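Local coordinates for protein choline kinase (Streptococcus pneumoniae, PDB 4R78) that probably acts as a choline kinase, transferring phosphate from ATP to choline, and is captured here with AMP bound in a protein kinase-like fold, at residues S121-F126 with S238-T243; A148-I153 with K264-T269; L159-I164 with K278-E283; A167-V172 with N291-A296. One frame throughout, in Å; residues are numbered along the deposited sequence.

Interaction 1. Residues S121-F126 with S238-T243; sequences SIKTKF and SQEEET
Lys123, within the type I turn from Ile122 to Lys125, and Phe126, just past it, face the first turns of helix 238-248, with the CA atoms of Lys123 and Glu240 7.5 Å apart. The lysine chain runs out extended and crosses the Glu240 side chain at about a right angle. Its CE and NZ both lie beside one carboxylate oxygen, the salt bridge from Lys123 NZ to Glu240 OE1 measuring 3.3 Å, while Lys123 CD rests 3.4 Å from Glu240 OE2. OE1 also accepts a bond from the backbone N of Thr237, just before the helix, which helps to fix the carboxylate, and NZ reaches the carbonyls of Ser234 and Glu235 weakly. Next to this pair the Phe126 ring packs against the helix: its CE2 comes within 3.4 Å of Glu240 O at an oblique approach. Thr243 CG2 sits at the ring edge, 4.2 Å from Phe126 CD2. Thr243 OG1 stands beside the backbone N (chi1 -59°), which leaves the methyl anti to N, and bonds Gln239 O at 2.9 Å. Phe244 meets the Phe126 ring edge-to-face, and Phe236 lies against it as well. Segment 121-126 follows soon after Thr116, which lines the AMP pocket. A partly exposed salt bridge beside a buried aromatic thus ties helix 238-248 to the start of helix 126-137, in the helical lobe of the protein kinase-like fold.

Interaction 2. Residues A148-I153 with K264-T269; sequences APFEEI and KILQDT
Leu266 sets one methyl, CD1, against both Pro149 and Phe150 and the other, CD2, against Phe150. Leu266 CD1 lies 3.8 Å from Pro149 CB and also 3.8 Å from Phe150 CZ, whereas Leu266 CD2 approaches Phe150 CE1 to 3.6 Å, coming obliquely to the ring. Leucine and phenylalanine side chains cross at about a right angle, with the far end of the ring, CE1 and CZ, doing the touching. One turn further along, Ile153 CD1 meets Thr269 CG2 at 4.2 Å, a looser contact. Pro149 opens helix 149-159 right after the N-cap residue Ala148, and this first turn packs beside the middle of the long helix 257-280. Over residues 149-153 and 264-269 the two helix axes run nearly parallel, 19° apart in direction and 10.4 Å at closest approach, as part of the mainly helical lobe of this kinase-like fold. A chi1 of -57° sets Thr269 OG1 next to the backbone N, where it bonds Ile265 O at 2.9 Å and is satisfied within its own helix; the methyl, consequently anti to N, is presented to the partner. Farther out, Val176 of helix 169-177 touches Ile153, Leu266 and Thr269, and Leu183 of helix 179-186 touches both Phe150 and Leu266. Ala296 of helix 288-303 covers Thr269 from yet another helix.

Interaction 3. Residues L159-I164 with K278-E283; sequences LIEEQI and KEEQGE
Glu280, in the last turn of helix 257-280, offers its carboxylate to two consecutive backbone N-H groups of the loop that follows helix 149-159. Glu161 N bonds Glu280 OE1 at 2.9 Å, almost straight and on the syn lone pair; Glu162 N bonds Glu280 OE2 at 3.0 Å, again from the syn side but 16° out of the carboxylate plane. The glutamate reaches the loop because its chain is extended beyond CG, and the two bonds hold its end group from rotating. The Glu162 side chain returns to the same Glu280 OE2. Its CG stands between the backbone N and the carbonyl carbon (chi1 75°), from where the extended remainder crosses the Glu280 side chain at a slant. The two carboxylates end nearly coplanar, with Glu162 OE1 only 2.7 Å from Glu280 OE2, so one of the acids probably holds a proton. In fold terms this surface contact fastens the link between helices 149-159 and 169-177 onto the C-terminal end of helix 257-280, where Gly282 closes a Schellman motif. Glu161 takes the other course: CG is anti to the backbone N and the chain bends at chi2 (-80°), leaving its OE1 4.3 Å from Glu280 OE2, while its CB packs near Glu280 OE1. Ile160 lays CG2 3.5 Å from Glu280 OE2, and its side chain also touches Leu273 and Val276. Past the helix end, Glu283 bonds the backbone N of Asn50, in the loop leading to the AMP-contacting Asn52.

Interaction 4. Residues A167-V172 with N291-A296; sequences ANYESV and NRYQRA
Tyr293 projects from helix 288-303 straight at the start of helix 169-177, and its hydroxyl end meets Ala167, Tyr169 and Val172 together. With CG anti to the backbone N (chi1 -178°), the side chain reaches across to the other segment. At the tip, Tyr293 OH donates to Ala167 O at 2.8 Å. The carbonyl oxygen lies at the edge of the tyrosine ring, near its plane, yet the hydroxyl sits about 40° above the carbonyl plane and misses the lone pairs. Tyr169 presents its edge instead of a face: Tyr293 CE1 lies in the plane of the Tyr169 ring, 3.8 Å from Tyr169 CD1, and the two side chains cross at a slant. From the far end comes Val172, pointing against the oncoming tyrosine. Its CB and CG2 each stand 3.3 Å from Tyr293 OH, and Val172 CG1 lies 3.9 Å from Tyr293 CZ, so that the hydroxyl is wedged between a polar carbonyl and an aliphatic branch. The contact joins two helices of the helical lobe, 169-177 by its N-terminal turn, begun at the N-cap residue Asn168, and 288-303 by its first half. Tyr166 stacks on the Tyr293 ring, so the loop ahead of helix 169-177 grips this side chain by both stacking and hydrogen bonding. The hydroxyl of Tyr169 is directed elsewhere, to Glu157 OE2 on helix 149-159, and the Tyr169 side chain also touches Leu273. Behind Val172, Val297 and Leu300 continue the apolar packing along helix 288-303.

All four contacts belong to the helical lobe, but differ in depth. Interaction 2 is the buried one and wholly apolar across its segments; interaction 3 lies at the surface and is polar, one carboxylate taking two backbone N-H groups with a second acid close by, while interactions 1 and 4 are partly buried and mix aromatic packing with a salt bridge or a hydrogen bond. Helix 257-280 serves both interaction 2, near its middle, and interaction 3, at its end. Two salt bridges from Asp268 to Arg292 and Arg295 join interaction 2 to interaction 4, and Glu241 with Lys264 ties interaction 2 to interaction 1. Ile164 packing on Tyr169 connects interaction 3 with interaction 4, whereas interactions 1 and 3 lie on opposite sides of the chain's centre.

Interaction 1. Residues S121-F126 with S238-T243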
# COMPACT_ATOMS: atom_id res chain seq x y z
N SER A 121 3.97 -11.26 -13.81
CA SER A 121 5.38 -11.42 -13.46
C SER A 121 5.57 -11.80 -11.99
O SER A 121 6.51 -12.52 -11.66
CB SER A 121 6.21 -10.18 -13.83
OG SER A 121 5.70 -9.01 -13.23
N ILE A 122 4.67 -11.35 -11.12
CA ILE A 122 4.74 -11.70 -9.70
C ILE A 122 4.58 -13.22 -9.50
O ILE A 122 5.20 -13.81 -8.62
CB ILE A 122 3.72 -10.88 -8.85
CG1 ILE A 122 4.20 -10.78 -7.39
CG2 ILE A 122 2.32 -11.46 -8.94
CD1 ILE A 122 3.58 -9.62 -6.63
N LYS A 123 3.77 -13.84 -10.36
CA LYS A 123 3.48 -15.26 -10.27
C LYS A 123 4.66 -16.16 -10.66
O LYS A 123 4.65 -17.36 -10.37
CB LYS A 123 2.22 -15.60 -11.07
CG LYS A 123 0.95 -15.10 -10.40
CD LYS A 123 -0.20 -14.94 -11.38
CE LYS A 123 -1.35 -14.19 -10.73
NZ LYS A 123 -2.59 -14.25 -11.55
N THR A 124 5.67 -15.58 -11.30
CA THR A 124 6.89 -16.32 -11.64
C THR A 124 7.96 -16.21 -10.56
O THR A 124 9.02 -16.83 -10.67
CB THR A 124 7.50 -15.86 -12.99
OG1 THR A 124 7.97 -14.50 -12.88
CG2 THR A 124 6.48 -15.96 -14.12
N LYS A 125 7.69 -15.44 -9.50
CA LYS A 125 8.74 -15.08 -8.54
C LYS A 125 8.41 -15.39 -7.08
O LYS A 125 8.88 -14.69 -6.17
CB LYS A 125 9.11 -13.61 -8.70
CG LYS A 125 9.78 -13.30 -10.03
CD LYS A 125 9.86 -11.81 -10.27
CE LYS A 125 10.30 -11.50 -11.70
NZ LYS A 125 11.72 -11.88 -11.98
N PHE A 126 7.63 -16.44 -6.86
CA PHE A 126 7.29 -16.90 -5.50
C PHE A 126 8.55 -17.26 -4.71
O PHE A 126 8.60 -17.07 -3.50
CB PHE A 126 6.36 -18.11 -5.55
CG PHE A 126 4.93 -17.80 -5.91
CD1 PHE A 126 4.56 -16.54 -6.40
CD2 PHE A 126 3.94 -18.78 -5.78
CE1 PHE A 126 3.23 -16.27 -6.74
CE2 PHE A 126 2.62 -18.51 -6.12
CZ PHE A 126 2.26 -17.26 -6.59
N SER A 238 -6.73 -20.27 -7.06
CA SER A 238 -6.61 -21.16 -5.90
C SER A 238 -5.27 -21.89 -5.88
O SER A 238 -4.67 -22.06 -4.82
CB SER A 238 -7.78 -22.15 -5.84
OG SER A 238 -7.80 -23.00 -6.97
N GLN A 239 -4.79 -22.31 -7.06
CA GLN A 239 -3.51 -23.01 -7.17
C GLN A 239 -2.35 -22.11 -6.74
O GLN A 239 -1.43 -22.55 -6.06
CB GLN A 239 -3.27 -23.52 -8.60
CG GLN A 239 -4.21 -24.62 -9.06
CD GLN A 239 -5.55 -24.11 -9.57
OE1 GLN A 239 -5.74 -22.90 -9.75
NE2 GLN A 239 -6.48 -25.02 -9.80
N GLU A 240 -2.41 -20.84 -7.16
CA GLU A 240 -1.37 -19.88 -6.81
C GLU A 240 -1.39 -19.52 -5.33
O GLU A 240 -0.33 -19.40 -4.72
CB GLU A 240 -1.49 -18.63 -7.69
CG GLU A 240 -1.02 -18.89 -9.11
CD GLU A 240 -1.65 -17.99 -10.15
OE1 GLU A 240 -2.48 -17.11 -9.81
OE2 GLU A 240 -1.31 -18.17 -11.34
N GLU A 241 -2.59 -19.38 -4.76
CA GLU A 241 -2.71 -19.17 -3.31
C GLU A 241 -2.12 -20.32 -2.51
O GLU A 241 -1.31 -20.10 -1.61
CB GLU A 241 -4.17 -18.92 -2.90
CG GLU A 241 -4.72 -17.60 -3.42
CD GLU A 241 -6.04 -17.20 -2.79
OE1 GLU A 241 -6.61 -17.99 -2.00
OE2 GLU A 241 -6.51 -16.09 -3.08
N GLU A 242 -2.50 -21.55 -2.86
CA GLU A 242 -2.01 -22.73 -2.14
C GLU A 242 -0.50 -22.90 -2.26
O GLU A 242 0.18 -23.19 -1.26
CB GLU A 242 -2.74 -23.99 -2.62
CG GLU A 242 -4.20 -24.05 -2.18
CD GLU A 242 -4.37 -23.85 -0.68
OE1 GLU A 242 -4.01 -24.77 0.09
OE2 GLU A 242 -4.86 -22.77 -0.27
N THR A 243 0.03 -22.69 -3.46
CA THR A 243 1.47 -22.79 -3.69
C THR A 243 2.22 -21.71 -2.92
O THR A 243 3.22 -22.00 -2.27
CB THR A 243 1.80 -22.74 -5.21
OG1 THR A 243 1.13 -23.82 -5.87
CG2 THR A 243 3.30 -22.87 -5.45

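Interaction 2. Residues A148-I153 with K264-T269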
# COMPACT_ATOMS: atom_id res chain seq x y z
N ALA A 148 -6.28 -0.67 12.36
CA ALA A 148 -7.61 -0.99 12.86
C ALA A 148 -8.57 -0.84 11.69
O ALA A 148 -9.03 0.27 11.40
CB ALA A 148 -7.97 -0.04 14.00
N PRO A 149 -8.84 -1.95 10.98
CA PRO A 149 -9.59 -1.91 9.71
C PRO A 149 -10.98 -1.27 9.83
O PRO A 149 -11.42 -0.59 8.92
CB PRO A 149 -9.73 -3.39 9.34
CG PRO A 149 -8.60 -4.07 10.04
CD PRO A 149 -8.46 -3.33 11.33
N PHE A 150 -11.65 -1.49 10.96
CA PHE A 150 -13.00 -0.98 11.15
C PHE A 150 -12.99 0.50 11.49
O PHE A 150 -13.86 1.26 11.05
CB PHE A 150 -13.75 -1.84 12.18
CG PHE A 150 -13.78 -3.30 11.79
CD1 PHE A 150 -14.74 -3.77 10.90
CD2 PHE A 150 -12.82 -4.19 12.27
CE1 PHE A 150 -14.77 -5.10 10.51
CE2 PHE A 150 -12.84 -5.54 11.88
CZ PHE A 150 -13.82 -5.99 10.99
N GLU A 151 -11.97 0.93 12.23
CA GLU A 151 -11.71 2.36 12.43
C GLU A 151 -11.34 3.03 11.11
O GLU A 151 -11.69 4.19 10.87
CB GLU A 151 -10.58 2.57 13.45
CG GLU A 151 -10.96 2.31 14.90
CD GLU A 151 -9.79 2.55 15.85
OE1 GLU A 151 -9.74 1.89 16.92
OE2 GLU A 151 -8.91 3.38 15.53
N GLU A 152 -10.62 2.31 10.25
CA GLU A 152 -10.21 2.83 8.95
C GLU A 152 -11.42 3.16 8.08
O GLU A 152 -11.47 4.21 7.44
CB GLU A 152 -9.27 1.86 8.23
CG GLU A 152 -8.52 2.47 7.05
CD GLU A 152 -7.22 3.17 7.43
OE1 GLU A 152 -6.42 3.45 6.52
OE2 GLU A 152 -6.99 3.42 8.63
N ILE A 153 -12.40 2.25 8.05
CA ILE A 153 -13.66 2.51 7.37
C ILE A 153 -14.28 3.83 7.85
O ILE A 153 -14.66 4.67 7.03
CB ILE A 153 -14.66 1.34 7.56
CG1 ILE A 153 -14.17 0.10 6.79
CG2 ILE A 153 -16.07 1.73 7.10
CD1 ILE A 153 -14.76 -1.21 7.27
N LYS A 264 -9.73 -9.93 2.72
CA LYS A 264 -10.07 -9.58 1.33
C LYS A 264 -11.32 -8.70 1.30
O LYS A 264 -11.36 -7.70 0.59
CB LYS A 264 -10.29 -10.84 0.48
CG LYS A 264 -9.01 -11.58 0.09
CD LYS A 264 -9.36 -12.79 -0.77
CE LYS A 264 -8.13 -13.53 -1.25
NZ LYS A 264 -8.52 -14.83 -1.88
N ILE A 265 -12.34 -9.06 2.07
CA ILE A 265 -13.58 -8.29 2.14
C ILE A 265 -13.33 -6.90 2.73
O ILE A 265 -13.84 -5.90 2.22
CB ILE A 265 -14.68 -9.02 2.95
CG1 ILE A 265 -15.10 -10.31 2.23
CG2 ILE A 265 -15.91 -8.13 3.16
CD1 ILE A 265 -15.80 -11.31 3.13
N LEU A 266 -12.54 -6.84 3.79
CA LEU A 266 -12.24 -5.57 4.44
C LEU A 266 -11.45 -4.65 3.51
O LEU A 266 -11.69 -3.45 3.48
CB LEU A 266 -11.48 -5.79 5.75
CG LEU A 266 -12.25 -6.47 6.89
CD1 LEU A 266 -11.39 -6.56 8.13
CD2 LEU A 266 -13.52 -5.72 7.21
N GLN A 267 -10.53 -5.23 2.75
CA GLN A 267 -9.73 -4.47 1.79
C GLN A 267 -10.58 -3.89 0.66
O GLN A 267 -10.47 -2.71 0.34
CB GLN A 267 -8.59 -5.32 1.23
CG GLN A 267 -7.44 -5.42 2.22
CD GLN A 267 -6.53 -6.62 2.01
OE1 GLN A 267 -5.89 -7.09 2.95
NE2 GLN A 267 -6.46 -7.10 0.78
N ASP A 268 -11.45 -4.70 0.07
CA ASP A 268 -12.33 -4.20 -0.98
C ASP A 268 -13.23 -3.07 -0.47
O ASP A 268 -13.45 -2.09 -1.19
CB ASP A 268 -13.15 -5.34 -1.60
CG ASP A 268 -12.40 -6.07 -2.69
OD1 ASP A 268 -11.47 -5.48 -3.30
OD2 ASP A 268 -12.74 -7.23 -2.96
N THR A 269 -13.70 -3.20 0.76
CA THR A 269 -14.52 -2.16 1.38
C THR A 269 -13.72 -0.88 1.57
O THR A 269 -14.11 0.19 1.09
CB THR A 269 -15.11 -2.63 2.73
OG1 THR A 269 -15.86 -3.83 2.53
CG2 THR A 269 -16.03 -1.57 3.30

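Interaction 3. Residues L159-I164 with K278-E283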
# COMPACT_ATOMS: atom_id res chain seq x y z
N LEU A 159 -14.34 11.63 6.05
CA LEU A 159 -13.73 12.50 5.03
C LEU A 159 -14.60 12.67 3.78
O LEU A 159 -14.54 13.72 3.13
CB LEU A 159 -12.34 11.99 4.65
CG LEU A 159 -11.27 12.17 5.74
CD1 LEU A 159 -10.13 11.19 5.56
CD2 LEU A 159 -10.76 13.61 5.77
N ILE A 160 -15.38 11.65 3.45
CA ILE A 160 -16.25 11.69 2.28
C ILE A 160 -17.43 12.64 2.50
O ILE A 160 -18.16 12.53 3.49
CB ILE A 160 -16.76 10.27 1.89
CG1 ILE A 160 -15.58 9.40 1.40
CG2 ILE A 160 -17.85 10.34 0.83
CD1 ILE A 160 -15.86 7.90 1.43
N GLU A 161 -17.60 13.58 1.58
CA GLU A 161 -18.64 14.60 1.67
C GLU A 161 -20.00 14.10 1.17
O GLU A 161 -21.04 14.37 1.79
CB GLU A 161 -18.21 15.85 0.89
CG GLU A 161 -19.19 17.03 0.91
CD GLU A 161 -20.35 16.86 -0.07
OE1 GLU A 161 -20.15 16.28 -1.16
OE2 GLU A 161 -21.46 17.32 0.25
N GLU A 162 -19.98 13.38 0.06
CA GLU A 162 -21.20 12.98 -0.64
C GLU A 162 -21.93 11.84 0.06
O GLU A 162 -21.34 11.10 0.86
CB GLU A 162 -20.86 12.57 -2.09
CG GLU A 162 -20.18 11.20 -2.22
CD GLU A 162 -19.53 11.00 -3.57
OE1 GLU A 162 -18.48 11.63 -3.82
OE2 GLU A 162 -20.05 10.21 -4.38
N GLN A 163 -23.22 11.70 -0.23
CA GLN A 163 -23.95 10.50 0.15
C GLN A 163 -23.22 9.31 -0.49
O GLN A 163 -22.86 9.37 -1.67
CB GLN A 163 -25.39 10.56 -0.35
CG GLN A 163 -26.31 9.50 0.25
CD GLN A 163 -27.56 9.25 -0.58
OE1 GLN A 163 -27.95 10.06 -1.42
NE2 GLN A 163 -28.20 8.11 -0.33
N ILE A 164 -22.97 8.26 0.29
CA ILE A 164 -22.21 7.11 -0.20
C ILE A 164 -22.81 6.62 -1.53
O ILE A 164 -24.00 6.31 -1.59
CB ILE A 164 -22.12 5.97 0.86
CG1 ILE A 164 -21.33 6.43 2.10
CG2 ILE A 164 -21.50 4.71 0.26
CD1 ILE A 164 -19.87 6.83 1.83
N LYS A 278 -10.73 10.00 -3.07
CA LYS A 278 -9.79 10.46 -4.09
C LYS A 278 -10.49 11.16 -5.25
O LYS A 278 -9.99 12.15 -5.79
CB LYS A 278 -8.91 9.31 -4.59
CG LYS A 278 -7.82 8.89 -3.61
CD LYS A 278 -6.71 9.94 -3.55
CE LYS A 278 -5.50 9.45 -2.79
NZ LYS A 278 -4.44 10.51 -2.78
N GLU A 279 -11.66 10.64 -5.63
CA GLU A 279 -12.41 11.25 -6.72
C GLU A 279 -13.01 12.60 -6.32
O GLU A 279 -13.10 13.51 -7.16
CB GLU A 279 -13.47 10.29 -7.27
CG GLU A 279 -12.85 9.09 -7.98
CD GLU A 279 -13.86 8.26 -8.75
OE1 GLU A 279 -15.01 8.13 -8.28
OE2 GLU A 279 -13.51 7.74 -9.82
N GLU A 280 -13.38 12.75 -5.05
CA GLU A 280 -13.86 14.05 -4.54
C GLU A 280 -12.79 15.13 -4.63
O GLU A 280 -13.11 16.32 -4.71
CB GLU A 280 -14.38 13.92 -3.11
CG GLU A 280 -15.68 13.15 -3.02
CD GLU A 280 -16.41 13.29 -1.70
OE1 GLU A 280 -15.85 13.81 -0.71
OE2 GLU A 280 -17.58 12.86 -1.65
N GLN A 281 -11.53 14.72 -4.64
CA GLN A 281 -10.41 15.66 -4.78
C GLN A 281 -10.03 15.91 -6.24
O GLN A 281 -9.08 16.66 -6.51
CB GLN A 281 -9.20 15.18 -3.97
CG GLN A 281 -9.48 15.08 -2.48
CD GLN A 281 -8.41 14.31 -1.75
OE1 GLN A 281 -8.60 13.15 -1.40
NE2 GLN A 281 -7.27 14.95 -1.52
N GLY A 282 -10.76 15.30 -7.17
CA GLY A 282 -10.61 15.62 -8.59
C GLY A 282 -10.07 14.54 -9.50
O GLY A 282 -10.01 14.74 -10.71
N GLU A 283 -9.66 13.40 -8.94
CA GLU A 283 -9.21 12.28 -9.77
C GLU A 283 -10.38 11.48 -10.33
O GLU A 283 -11.51 11.60 -9.85
CB GLU A 283 -8.22 11.39 -9.01
CG GLU A 283 -6.85 12.03 -8.83
CD GLU A 283 -5.89 11.14 -8.07
OE1 GLU A 283 -6.05 11.00 -6.83
OE2 GLU A 283 -4.96 10.59 -8.69

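Interaction 4. Residues A167-V172 with N291-A296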
# COMPACT_ATOMS: atom_id res chain seq x y z
N ALA A 167 -24.27 0.99 -3.84
CA ALA A 167 -25.61 0.44 -3.64
C ALA A 167 -25.75 -0.38 -2.36
O ALA A 167 -24.86 -1.15 -2.00
CB ALA A 167 -25.99 -0.41 -4.84
N ASN A 168 -26.89 -0.21 -1.69
CA ASN A 168 -27.25 -1.03 -0.53
C ASN A 168 -26.24 -0.90 0.60
O ASN A 168 -25.93 -1.88 1.29
CB ASN A 168 -27.42 -2.50 -0.96
CG ASN A 168 -28.21 -3.32 0.04
OD1 ASN A 168 -29.12 -2.81 0.69
ND2 ASN A 168 -27.88 -4.60 0.15
N TYR A 169 -25.74 0.31 0.81
CA TYR A 169 -24.60 0.51 1.72
C TYR A 169 -24.84 0.10 3.18
O TYR A 169 -23.97 -0.52 3.78
CB TYR A 169 -24.05 1.94 1.63
CG TYR A 169 -22.74 2.12 2.38
CD1 TYR A 169 -21.59 1.44 1.97
CD2 TYR A 169 -22.65 2.94 3.50
CE1 TYR A 169 -20.38 1.59 2.65
CE2 TYR A 169 -21.45 3.10 4.19
CZ TYR A 169 -20.32 2.41 3.76
OH TYR A 169 -19.13 2.55 4.43
N GLU A 170 -25.99 0.43 3.75
CA GLU A 170 -26.23 0.08 5.15
C GLU A 170 -26.15 -1.42 5.41
O GLU A 170 -25.47 -1.86 6.34
CB GLU A 170 -27.54 0.69 5.66
CG GLU A 170 -27.45 2.18 5.95
CD GLU A 170 -26.35 2.52 6.94
OE1 GLU A 170 -25.50 3.37 6.61
OE2 GLU A 170 -26.34 1.95 8.05
N SER A 171 -26.82 -2.22 4.57
CA SER A 171 -26.75 -3.68 4.70
C SER A 171 -25.33 -4.23 4.49
O SER A 171 -24.91 -5.14 5.20
CB SER A 171 -27.72 -4.36 3.74
OG SER A 171 -29.07 -4.15 4.15
N VAL A 172 -24.61 -3.68 3.52
CA VAL A 172 -23.23 -4.12 3.28
C VAL A 172 -22.33 -3.74 4.46
O VAL A 172 -21.58 -4.57 4.97
CB VAL A 172 -22.70 -3.58 1.93
CG1 VAL A 172 -21.21 -3.89 1.76
CG2 VAL A 172 -23.49 -4.19 0.77
N ASN A 291 -16.37 -1.58 -8.72
CA ASN A 291 -16.03 -2.98 -8.90
C ASN A 291 -15.43 -3.64 -7.66
O ASN A 291 -15.73 -4.79 -7.36
CB ASN A 291 -15.12 -3.16 -10.12
CG ASN A 291 -15.82 -2.82 -11.43
OD1 ASN A 291 -17.05 -2.81 -11.51
ND2 ASN A 291 -15.03 -2.53 -12.46
N ARG A 292 -14.59 -2.90 -6.94
CA ARG A 292 -14.06 -3.43 -5.68
C ARG A 292 -15.19 -3.63 -4.67
O ARG A 292 -15.24 -4.65 -3.98
CB ARG A 292 -12.97 -2.53 -5.11
CG ARG A 292 -11.67 -2.55 -5.91
CD ARG A 292 -10.47 -2.15 -5.08
NE ARG A 292 -10.12 -3.21 -4.14
CZ ARG A 292 -8.90 -3.44 -3.66
NH1 ARG A 292 -8.71 -4.44 -2.81
NH2 ARG A 292 -7.88 -2.67 -4.00
N TYR A 293 -16.10 -2.66 -4.60
CA TYR A 293 -17.24 -2.76 -3.70
C TYR A 293 -18.11 -3.98 -4.01
O TYR A 293 -18.49 -4.71 -3.10
CB TYR A 293 -18.06 -1.47 -3.78
CG TYR A 293 -19.25 -1.42 -2.86
CD1 TYR A 293 -19.12 -1.01 -1.54
CD2 TYR A 293 -20.53 -1.75 -3.33
CE1 TYR A 293 -20.22 -0.94 -0.69
CE2 TYR A 293 -21.64 -1.69 -2.49
CZ TYR A 293 -21.48 -1.28 -1.18
OH TYR A 293 -22.57 -1.20 -0.35
N GLN A 294 -18.39 -4.20 -5.29
CA GLN A 294 -19.16 -5.37 -5.72
C GLN A 294 -18.45 -6.68 -5.34
O GLN A 294 -19.10 -7.67 -4.99
CB GLN A 294 -19.47 -5.30 -7.22
CG GLN A 294 -20.23 -6.51 -7.79
CD GLN A 294 -21.46 -6.91 -6.97
OE1 GLN A 294 -22.18 -6.06 -6.44
NE2 GLN A 294 -21.70 -8.21 -6.87
N ARG A 295 -17.12 -6.67 -5.39
CA ARG A 295 -16.35 -7.84 -4.99
C ARG A 295 -16.44 -8.09 -3.48
O ARG A 295 -16.40 -9.25 -3.04
CB ARG A 295 -14.90 -7.74 -5.47
CG ARG A 295 -14.12 -9.06 -5.42
CD ARG A 295 -12.81 -8.96 -6.19
NE ARG A 295 -11.95 -7.89 -5.68
CZ ARG A 295 -10.85 -7.44 -6.28
NH1 ARG A 295 -10.44 -7.95 -7.43
NH2 ARG A 295 -10.15 -6.46 -5.71
N ALA A 296 -16.56 -7.02 -2.69
CA ALA A 296 -16.84 -7.15 -1.25
C ALA A 296 -18.21 -7.81 -1.05
O ALA A 296 -18.36 -8.71 -0.22
CB ALA A 296 -16.79 -5.78 -0.57